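Local coordinates for type IV pilus assembly protein PilF (Thermus thermophilus HB8, PDB 5OIU) that binds and probably hydrolyses ATP as a hexameric AAA+ motor that powers the assembly of type IV pili, at residues Gln275-Val287 with Gln376-Thr388. Residues are numbered along the deposited sequence; the frame is centred on the assembly and turned at random.
Sequences QRLVRRVCEHCKV and QGITTLEEVLART. With ZN (zinc ion), chain S; ATP (adenosine-5'-triphosphate), chain Q.
E383, in the helix 381-387, lays its carboxylate against R279 of the strand 275-281, which runs nearly antiparallel to the helix (167°) at an axis separation of 7.8 Å. E383 OE1 accepts a hydrogen bond from R279 N at 2.9 Å. The guanidinium of R279, its chain bent at chi3 (-65°), turns its NE/NH2 edge to E383 OE2, which lies in the guanidinium plane, with NE at 3.2 Å and NH2 at a similar range; both nitrogens come from one face of the carboxylate, which stands steeply against the guanidinium plane. A weak bond from R387 NH1 to E383 OE1 extends this into a salt-bridge network, and the same nitrogen makes another weak bond to L277 O. V278 packs against this group, CG1 on the aliphatic R387 CG (3.8 Å) and CG2 beside T379 OG1. With its OG1 anti to the backbone N (chi1 -175°), T379 donates to R279 O at 2.8 Å, almost straight down the carbonyl. Farther along, V281 N donates to I378 O (3.0 Å), V281 CG2 meets T380 CG2, and K286 NZ reaches G377 O at 2.9 Å from above the carbonyl plane. G377 closes the preceding helix in a Schellman motif, whereas T380 OG1 caps the next by accepting from E383 N. T235 of a second subunit packs on R279 and R387. The strand thus backed by a C-terminal helix carries L277 against ATP and leads into C282 and C285, which with C317 and C320 form the zinc site, an arrangement linking the nucleotide pocket of the P-loop ATPase core to its CxxC zinc site.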
ATOM      1  N   GLN C 275     -24.338  -3.722 -14.086  1.00 28.78           N
ATOM      2  CA  GLN C 275     -25.491  -4.507 -14.495  1.00 33.23           C
ATOM      3  C   GLN C 275     -25.100  -5.869 -15.065  1.00 34.20           C
ATOM      4  O   GLN C 275     -23.939  -6.136 -15.391  1.00 31.30           O
ATOM      5  CB  GLN C 275     -26.359  -3.718 -15.488  1.00 41.24           C
ATOM      6  CG  GLN C 275     -25.723  -3.299 -16.805  1.00 31.38           C
ATOM      7  CD  GLN C 275     -26.756  -2.587 -17.690  1.00 37.43           C
ATOM      8  OE1 GLN C 275     -27.173  -1.462 -17.407  1.00 33.50           O
ATOM      9  NE2 GLN C 275     -27.190  -3.260 -18.745  1.00 35.32           N
ATOM     10  N   ARG C 276     -26.113  -6.734 -15.147  1.00 31.27           N
ATOM     11  CA  ARG C 276     -26.033  -8.061 -15.738  1.00 38.58           C
ATOM     12  C   ARG C 276     -27.268  -8.307 -16.596  1.00 37.25           C
ATOM     13  O   ARG C 276     -28.342  -7.746 -16.350  1.00 37.35           O
ATOM     14  CB  ARG C 276     -25.957  -9.171 -14.672  1.00 36.69           C
ATOM     15  CG  ARG C 276     -24.806  -9.045 -13.742  1.00 34.54           C
ATOM     16  CD  ARG C 276     -23.501  -9.121 -14.506  1.00 32.56           C
ATOM     17  NE  ARG C 276     -22.421  -9.401 -13.569  1.00 41.76           N
ATOM     18  CZ  ARG C 276     -21.817  -8.461 -12.847  1.00 50.12           C
ATOM     19  NH1 ARG C 276     -22.165  -7.174 -12.992  1.00 43.49           N
ATOM     20  NH2 ARG C 276     -20.857  -8.804 -11.992  1.00 44.11           N
ATOM     21  N   LEU C 277     -27.133  -9.195 -17.573  1.00 34.87           N
ATOM     22  CA  LEU C 277     -28.300  -9.711 -18.281  1.00 35.03           C
ATOM     23  C   LEU C 277     -28.623 -11.134 -17.804  1.00 38.46           C
ATOM     24  O   LEU C 277     -27.750 -12.012 -17.794  1.00 34.86           O
ATOM     25  CB  LEU C 277     -28.065  -9.663 -19.791  1.00 35.52           C
ATOM     26  CG  LEU C 277     -27.921  -8.266 -20.424  1.00 37.84           C
ATOM     27  CD1 LEU C 277     -27.916  -8.347 -21.952  1.00 36.47           C
ATOM     28  CD2 LEU C 277     -29.023  -7.317 -19.971  1.00 34.92           C
ATOM     29  N   VAL C 278     -29.871 -11.349 -17.373  1.00 44.22           N
ATOM     30  CA  VAL C 278     -30.379 -12.675 -17.027  1.00 39.11           C
ATOM     31  C   VAL C 278     -31.361 -13.104 -18.099  1.00 38.42           C
ATOM     32  O   VAL C 278     -31.981 -12.280 -18.780  1.00 35.66           O
ATOM     33  CB  VAL C 278     -31.084 -12.774 -15.652  1.00 34.75           C
ATOM     34  CG1 VAL C 278     -30.197 -12.315 -14.521  1.00 32.87           C
ATOM     35  CG2 VAL C 278     -32.372 -12.012 -15.674  1.00 34.44           C
ATOM     36  N   ARG C 279     -31.518 -14.414 -18.231  1.00 41.27           N
ATOM     37  CA  ARG C 279     -32.467 -14.954 -19.183  1.00 40.55           C
ATOM     38  C   ARG C 279     -33.875 -14.875 -18.607  1.00 45.49           C
ATOM     39  O   ARG C 279     -34.093 -15.025 -17.398  1.00 44.93           O
ATOM     40  CB  ARG C 279     -32.111 -16.392 -19.539  1.00 42.31           C
ATOM     41  CG  ARG C 279     -30.946 -16.478 -20.489  1.00 45.63           C
ATOM     42  CD  ARG C 279     -30.806 -17.872 -21.016  1.00 45.74           C
ATOM     43  NE  ARG C 279     -30.472 -18.791 -19.938  1.00 46.87           N
ATOM     44  CZ  ARG C 279     -30.535 -20.120 -20.028  1.00 47.52           C
ATOM     45  NH1 ARG C 279     -30.931 -20.708 -21.153  1.00 41.43           N
ATOM     46  NH2 ARG C 279     -30.199 -20.859 -18.981  1.00 44.35           N
ATOM     47  N   ARG C 280     -34.829 -14.643 -19.497  1.00 39.73           N
ATOM     48  CA  ARG C 280     -36.194 -14.307 -19.149  1.00 41.47           C
ATOM     49  C   ARG C 280     -37.091 -15.533 -19.297  1.00 45.09           C
ATOM     50  O   ARG C 280     -37.100 -16.173 -20.354  1.00 42.50           O
ATOM     51  CB  ARG C 280     -36.663 -13.178 -20.056  1.00 45.09           C
ATOM     52  CG  ARG C 280     -37.983 -12.613 -19.698  1.00 46.61           C
ATOM     53  CD  ARG C 280     -38.189 -11.338 -20.458  1.00 53.26           C
ATOM     54  NE  ARG C 280     -39.331 -10.613 -19.925  1.00 60.40           N
ATOM     55  CZ  ARG C 280     -39.662  -9.385 -20.291  1.00 59.19           C
ATOM     56  NH1 ARG C 280     -38.928  -8.746 -21.203  1.00 58.60           N
ATOM     57  NH2 ARG C 280     -40.722  -8.805 -19.744  1.00 51.23           N
ATOM     58  N   VAL C 281     -37.846 -15.855 -18.242  1.00 40.05           N
ATOM     59  CA  VAL C 281     -38.688 -17.048 -18.270  1.00 45.24           C
ATOM     60  C   VAL C 281     -39.737 -16.929 -19.369  1.00 44.71           C
ATOM     61  O   VAL C 281     -40.419 -15.902 -19.488  1.00 43.32           O
ATOM     62  CB  VAL C 281     -39.357 -17.255 -16.901  1.00 45.87           C
ATOM     63  CG1 VAL C 281     -40.388 -18.368 -16.986  1.00 44.96           C
ATOM     64  CG2 VAL C 281     -38.319 -17.563 -15.823  1.00 46.44           C
ATOM     65  N   CYS C 282     -39.880 -17.989 -20.169  1.00 46.92           N
ATOM     66  CA  CYS C 282     -40.947 -18.046 -21.163  1.00 46.32           C
ATOM     67  C   CYS C 282     -42.316 -17.843 -20.520  1.00 52.76           C
ATOM     68  O   CYS C 282     -42.596 -18.336 -19.425  1.00 54.12           O
ATOM     69  CB  CYS C 282     -40.922 -19.384 -21.903  1.00 52.65           C
ATOM     70  SG  CYS C 282     -42.369 -19.665 -23.003  1.00 60.73           S
ATOM     71  N   GLU C 283     -43.179 -17.111 -21.212  1.00 59.95           N
ATOM     72  CA  GLU C 283     -44.454 -16.736 -20.619  1.00 63.65           C
ATOM     73  C   GLU C 283     -45.503 -17.829 -20.716  1.00 62.97           C
ATOM     74  O   GLU C 283     -46.487 -17.781 -19.973  1.00 61.32           O
ATOM     75  CB  GLU C 283     -44.994 -15.472 -21.281  1.00 68.95           C
ATOM     76  CG  GLU C 283     -44.246 -14.232 -20.901  1.00 71.10           C
ATOM     77  CD  GLU C 283     -44.513 -13.806 -19.469  1.00 78.63           C
ATOM     78  OE1 GLU C 283     -45.196 -14.550 -18.721  1.00 76.31           O
ATOM     79  OE2 GLU C 283     -44.039 -12.709 -19.096  1.00 85.54           O
ATOM     80  N   HIS C 284     -45.308 -18.808 -21.600  1.00 62.49           N
ATOM     81  CA  HIS C 284     -46.346 -19.775 -21.928  1.00 65.99           C
ATOM     82  C   HIS C 284     -46.178 -21.122 -21.234  1.00 66.77           C
ATOM     83  O   HIS C 284     -47.141 -21.892 -21.180  1.00 68.91           O
ATOM     84  CB  HIS C 284     -46.404 -19.982 -23.449  1.00 71.57           C
ATOM     85  CG  HIS C 284     -46.646 -18.719 -24.219  1.00 80.86           C
ATOM     86  ND1 HIS C 284     -45.974 -18.414 -25.386  1.00 82.10           N
ATOM     87  CD2 HIS C 284     -47.479 -17.675 -23.980  1.00 81.62           C
ATOM     88  CE1 HIS C 284     -46.381 -17.238 -25.831  1.00 80.12           C
ATOM     89  NE2 HIS C 284     -47.292 -16.768 -24.996  1.00 83.05           N
ATOM     90  N   CYS C 285     -44.990 -21.436 -20.714  1.00 63.73           N
ATOM     91  CA  CYS C 285     -44.823 -22.602 -19.856  1.00 56.24           C
ATOM     92  C   CYS C 285     -44.390 -22.210 -18.451  1.00 56.45           C
ATOM     93  O   CYS C 285     -43.839 -23.037 -17.722  1.00 59.32           O
ATOM     94  CB  CYS C 285     -43.818 -23.579 -20.456  1.00 61.36           C
ATOM     95  SG  CYS C 285     -42.228 -22.851 -20.743  1.00 58.36           S
ATOM     96  N   LYS C 286     -44.623 -20.966 -18.057  1.00 56.97           N
ATOM     97  CA  LYS C 286     -44.221 -20.529 -16.734  1.00 59.15           C
ATOM     98  C   LYS C 286     -45.039 -21.263 -15.678  1.00 61.70           C
ATOM     99  O   LYS C 286     -46.202 -21.604 -15.886  1.00 63.23           O
ATOM    100  CB  LYS C 286     -44.385 -19.013 -16.590  1.00 51.06           C
ATOM    101  CG  LYS C 286     -43.817 -18.463 -15.296  1.00 51.98           C
ATOM    102  CD  LYS C 286     -44.203 -17.009 -15.044  1.00 55.46           C
ATOM    103  CE  LYS C 286     -43.476 -16.051 -15.962  1.00 51.90           C
ATOM    104  NZ  LYS C 286     -43.615 -14.648 -15.452  1.00 61.37           N
ATOM    105  N   VAL C 287     -44.420 -21.503 -14.524  1.00 62.66           N
ATOM    106  CA  VAL C 287     -45.033 -22.326 -13.495  1.00 59.45           C
ATOM    107  C   VAL C 287     -44.432 -21.933 -12.149  1.00 58.64           C
ATOM    108  O   VAL C 287     -43.321 -21.402 -12.085  1.00 59.81           O
ATOM    109  CB  VAL C 287     -44.832 -23.823 -13.825  1.00 64.72           C
ATOM    110  CG1 VAL C 287     -43.405 -24.244 -13.577  1.00 61.75           C
ATOM    111  CG2 VAL C 287     -45.725 -24.627 -12.982  1.00 73.99           C
ATOM    112  N   GLN C 376     -40.982 -12.012  -9.061  1.00 49.58           N
ATOM    113  CA  GLN C 376     -42.105 -11.640  -9.906  1.00 48.59           C
ATOM    114  C   GLN C 376     -42.222 -12.501 -11.157  1.00 47.25           C
ATOM    115  O   GLN C 376     -43.105 -12.256 -11.980  1.00 47.17           O
ATOM    116  CB  GLN C 376     -42.000 -10.167 -10.294  1.00 40.32           C
ATOM    117  CG  GLN C 376     -42.052  -9.258  -9.089  1.00 47.39           C
ATOM    118  CD  GLN C 376     -41.843  -7.800  -9.446  1.00 66.92           C
ATOM    119  OE1 GLN C 376     -40.709  -7.320  -9.504  1.00 66.50           O
ATOM    120  NE2 GLN C 376     -42.939  -7.084  -9.702  1.00 71.37           N
ATOM    121  N   GLY C 377     -41.365 -13.497 -11.325  1.00 43.23           N
ATOM    122  CA  GLY C 377     -41.427 -14.349 -12.487  1.00 41.78           C
ATOM    123  C   GLY C 377     -40.700 -13.857 -13.718  1.00 40.92           C
ATOM    124  O   GLY C 377     -40.828 -14.480 -14.777  1.00 43.99           O
ATOM    125  N   ILE C 378     -39.939 -12.769 -13.630  1.00 41.89           N
ATOM    126  CA  ILE C 378     -39.179 -12.323 -14.799  1.00 41.45           C
ATOM    127  C   ILE C 378     -38.079 -13.325 -15.142  1.00 44.57           C
ATOM    128  O   ILE C 378     -37.803 -13.598 -16.317  1.00 41.38           O
ATOM    129  CB  ILE C 378     -38.610 -10.921 -14.541  1.00 38.64           C
ATOM    130  CG1 ILE C 378     -39.761  -9.943 -14.363  1.00 40.49           C
ATOM    131  CG2 ILE C 378     -37.720 -10.493 -15.666  1.00 40.20           C
ATOM    132  CD1 ILE C 378     -39.413  -8.741 -13.557  1.00 36.56           C
ATOM    133  N   THR C 379     -37.438 -13.892 -14.126  1.00 44.26           N
ATOM    134  CA  THR C 379     -36.333 -14.812 -14.328  1.00 43.05           C
ATOM    135  C   THR C 379     -36.384 -15.908 -13.268  1.00 46.23           C
ATOM    136  O   THR C 379     -37.159 -15.853 -12.299  1.00 43.79           O
ATOM    137  CB  THR C 379     -34.988 -14.069 -14.295  1.00 41.76           C
ATOM    138  OG1 THR C 379     -33.936 -14.972 -14.612  1.00 37.14           O
ATOM    139  CG2 THR C 379     -34.726 -13.448 -12.911  1.00 39.42           C
ATOM    140  N   THR C 380     -35.566 -16.932 -13.477  1.00 46.60           N
ATOM    141  CA  THR C 380     -35.385 -17.941 -12.453  1.00 44.58           C
ATOM    142  C   THR C 380     -34.388 -17.448 -11.420  1.00 38.72           C
ATOM    143  O   THR C 380     -33.589 -16.545 -11.672  1.00 44.86           O
ATOM    144  CB  THR C 380     -34.867 -19.236 -13.054  1.00 45.18           C
ATOM    145  OG1 THR C 380     -33.518 -19.027 -13.495  1.00 42.43           O
ATOM    146  CG2 THR C 380     -35.741 -19.662 -14.215  1.00 37.86           C
ATOM    147  N   LEU C 381     -34.440 -18.055 -10.242  1.00 38.25           N
ATOM    148  CA  LEU C 381     -33.412 -17.768  -9.251  1.00 40.86           C
ATOM    149  C   LEU C 381     -32.051 -18.273  -9.710  1.00 40.30           C
ATOM    150  O   LEU C 381     -31.030 -17.643  -9.412  1.00 38.43           O
ATOM    151  CB  LEU C 381     -33.786 -18.384  -7.911  1.00 38.53           C
ATOM    152  CG  LEU C 381     -32.730 -18.206  -6.833  1.00 42.43           C
ATOM    153  CD1 LEU C 381     -32.811 -16.790  -6.275  1.00 39.18           C
ATOM    154  CD2 LEU C 381     -32.886 -19.259  -5.736  1.00 36.29           C
ATOM    155  N   GLU C 382     -32.015 -19.382 -10.458  1.00 38.58           N
ATOM    156  CA  GLU C 382     -30.735 -19.914 -10.925  1.00 40.10           C
ATOM    157  C   GLU C 382     -30.021 -18.907 -11.813  1.00 39.47           C
ATOM    158  O   GLU C 382     -28.817 -18.670 -11.656  1.00 36.40           O
ATOM    159  CB  GLU C 382     -30.930 -21.240 -11.662  1.00 38.01           C
ATOM    160  CG  GLU C 382     -31.196 -22.439 -10.728  1.00 52.38           C
ATOM    161  CD  GLU C 382     -32.612 -22.431 -10.124  1.00 55.57           C
ATOM    162  OE1 GLU C 382     -33.554 -21.998 -10.820  1.00 54.89           O
ATOM    163  OE2 GLU C 382     -32.787 -22.866  -8.959  1.00 57.33           O
ATOM    164  N   GLU C 383     -30.752 -18.301 -12.756  1.00 38.14           N
ATOM    165  CA  GLU C 383     -30.182 -17.240 -13.577  1.00 38.48           C
ATOM    166  C   GLU C 383     -29.575 -16.152 -12.711  1.00 36.08           C
ATOM    167  O   GLU C 383     -28.444 -15.713 -12.946  1.00 35.55           O
ATOM    168  CB  GLU C 383     -31.251 -16.653 -14.496  1.00 38.50           C
ATOM    169  CG  GLU C 383     -31.385 -17.388 -15.794  1.00 38.50           C
ATOM    170  CD  GLU C 383     -30.118 -17.317 -16.615  1.00 40.92           C
ATOM    171  OE1 GLU C 383     -29.698 -16.188 -16.924  1.00 41.45           O
ATOM    172  OE2 GLU C 383     -29.538 -18.378 -16.948  1.00 42.48           O
ATOM    173  N   VAL C 384     -30.303 -15.729 -11.677  1.00 33.53           N
ATOM    174  CA  VAL C 384     -29.793 -14.694 -10.780  1.00 33.90           C
ATOM    175  C   VAL C 384     -28.500 -15.155 -10.114  1.00 37.38           C
ATOM    176  O   VAL C 384     -27.461 -14.484 -10.198  1.00 41.69           O
ATOM    177  CB  VAL C 384     -30.861 -14.317  -9.741  1.00 41.00           C
ATOM    178  CG1 VAL C 384     -30.246 -13.479  -8.638  1.00 38.22           C
ATOM    179  CG2 VAL C 384     -32.022 -13.582 -10.426  1.00 40.13           C
ATOM    180  N   LEU C 385     -28.550 -16.304  -9.429  1.00 35.95           N
ATOM    181  CA  LEU C 385     -27.361 -16.834  -8.768  1.00 36.49           C
ATOM    182  C   LEU C 385     -26.201 -16.990  -9.737  1.00 37.42           C
ATOM    183  O   LEU C 385     -25.045 -16.754  -9.372  1.00 38.03           O
ATOM    184  CB  LEU C 385     -27.669 -18.172  -8.116  1.00 30.81           C
ATOM    185  CG  LEU C 385     -28.823 -18.121  -7.141  1.00 31.59           C
ATOM    186  CD1 LEU C 385     -29.045 -19.504  -6.538  1.00 37.04           C
ATOM    187  CD2 LEU C 385     -28.526 -17.100  -6.060  1.00 31.98           C
ATOM    188  N   ALA C 386     -26.488 -17.394 -10.978  1.00 34.64           N
ATOM    189  CA  ALA C 386     -25.428 -17.520 -11.974  1.00 37.29           C
ATOM    190  C   ALA C 386     -24.682 -16.204 -12.150  1.00 41.50           C
ATOM    191  O   ALA C 386     -23.444 -16.171 -12.161  1.00 35.56           O
ATOM    192  CB  ALA C 386     -26.016 -17.982 -13.306  1.00 35.86           C
ATOM    193  N   ARG C 387     -25.432 -15.097 -12.254  1.00 44.52           N
ATOM    194  CA  ARG C 387     -24.889 -13.797 -12.629  1.00 38.91           C
ATOM    195  C   ARG C 387     -24.179 -13.084 -11.495  1.00 40.23           C
ATOM    196  O   ARG C 387     -23.567 -12.043 -11.738  1.00 42.43           O
ATOM    197  CB  ARG C 387     -26.006 -12.887 -13.148  1.00 39.70           C
ATOM    198  CG  ARG C 387     -26.492 -13.169 -14.541  1.00 34.12           C
ATOM    199  CD  ARG C 387     -25.352 -13.227 -15.539  1.00 36.28           C
ATOM    200  NE  ARG C 387     -24.952 -14.607 -15.725  1.00 38.79           N
ATOM    201  CZ  ARG C 387     -25.666 -15.495 -16.401  1.00 43.75           C
ATOM    202  NH1 ARG C 387     -26.804 -15.110 -16.975  1.00 39.13           N
ATOM    203  NH2 ARG C 387     -25.236 -16.758 -16.513  1.00 41.90           N
ATOM    204  N   THR C 388     -24.242 -13.592 -10.274  1.00 43.77           N
ATOM    205  CA  THR C 388     -23.876 -12.762  -9.139  1.00 43.82           C
ATOM    206  C   THR C 388     -22.936 -13.482  -8.199  1.00 43.80           C
ATOM    207  O   THR C 388     -23.078 -13.383  -6.980  1.00 44.02           O
ATOM    208  CB  THR C 388     -25.117 -12.310  -8.376  1.00 47.04           C
ATOM    209  OG1 THR C 388     -25.856 -13.465  -7.935  1.00 50.11           O
ATOM    210  CG2 THR C 388     -25.999 -11.423  -9.256  1.00 36.04           C
TER
HETATM  211 ZN    ZN S 503     -41.956 -22.074 -23.037  1.00 60.01          ZN
HETATM  212  PG  ATP Q 501     -19.609  -4.874 -24.939  1.00 47.22           P
HETATM  213  O1G ATP Q 501     -18.959  -5.520 -23.719  1.00 43.15           O
HETATM  214  O2G ATP Q 501     -19.326  -3.393 -25.075  1.00 51.41           O
HETATM  215  O3G ATP Q 501     -19.397  -5.613 -26.235  1.00 50.20           O
HETATM  216  PB  ATP Q 501     -22.176  -4.174 -23.847  1.00 43.61           P
HETATM  217  O1B ATP Q 501     -21.834  -4.434 -22.403  1.00 38.43           O
HETATM  218  O2B ATP Q 501     -22.204  -2.769 -24.402  1.00 44.63           O
HETATM  219  O3B ATP Q 501     -21.211  -5.058 -24.782  1.00 37.20           O
HETATM  220  PA  ATP Q 501     -24.517  -4.337 -25.403  1.00 44.46           P
HETATM  221  O1A ATP Q 501     -25.361  -3.102 -25.239  1.00 44.10           O
HETATM  222  O2A ATP Q 501     -23.607  -4.433 -26.604  1.00 52.17           O
HETATM  223  O3A ATP Q 501     -23.650  -4.754 -24.113  1.00 36.64           O
HETATM  224  O5' ATP Q 501     -25.601  -5.517 -25.456  1.00 51.67           O
HETATM  225  C5' ATP Q 501     -25.234  -6.880 -25.655  1.00 45.67           C
HETATM  226  C4' ATP Q 501     -26.489  -7.604 -26.125  1.00 47.91           C
HETATM  227  O4' ATP Q 501     -27.487  -7.615 -25.098  1.00 38.08           O
HETATM  228  C3' ATP Q 501     -27.078  -6.886 -27.323  1.00 48.62           C
HETATM  229  O3' ATP Q 501     -27.461  -7.941 -28.226  1.00 58.32           O
HETATM  230  C2' ATP Q 501     -28.243  -6.100 -26.729  1.00 45.41           C
HETATM  231  O2' ATP Q 501     -29.299  -5.799 -27.661  1.00 47.55           O
HETATM  232  C1' ATP Q 501     -28.676  -6.971 -25.546  1.00 40.76           C
HETATM  233  N9  ATP Q 501     -29.224  -6.193 -24.417  1.00 43.85           N
HETATM  234  C8  ATP Q 501     -28.614  -5.131 -23.846  1.00 41.81           C
HETATM  235  N7  ATP Q 501     -29.359  -4.637 -22.823  1.00 36.81           N
HETATM  236  C5  ATP Q 501     -30.474  -5.379 -22.729  1.00 35.97           C
HETATM  237  C6  ATP Q 501     -31.673  -5.382 -21.861  1.00 37.59           C
HETATM  238  N6  ATP Q 501     -31.833  -4.463 -20.875  1.00 35.66           N
HETATM  239  N1  ATP Q 501     -32.604  -6.332 -22.084  1.00 38.36           N
HETATM  240  C2  ATP Q 501     -32.446  -7.248 -23.062  1.00 43.36           C
HETATM  241  N3  ATP Q 501     -31.382  -7.307 -23.888  1.00 43.40           N
HETATM  242  C4  ATP Q 501     -30.376  -6.413 -23.777  1.00 39.20           C
HETATM  243  O   HOH W   1     -29.619 -20.563 -15.734  1.00 42.69           O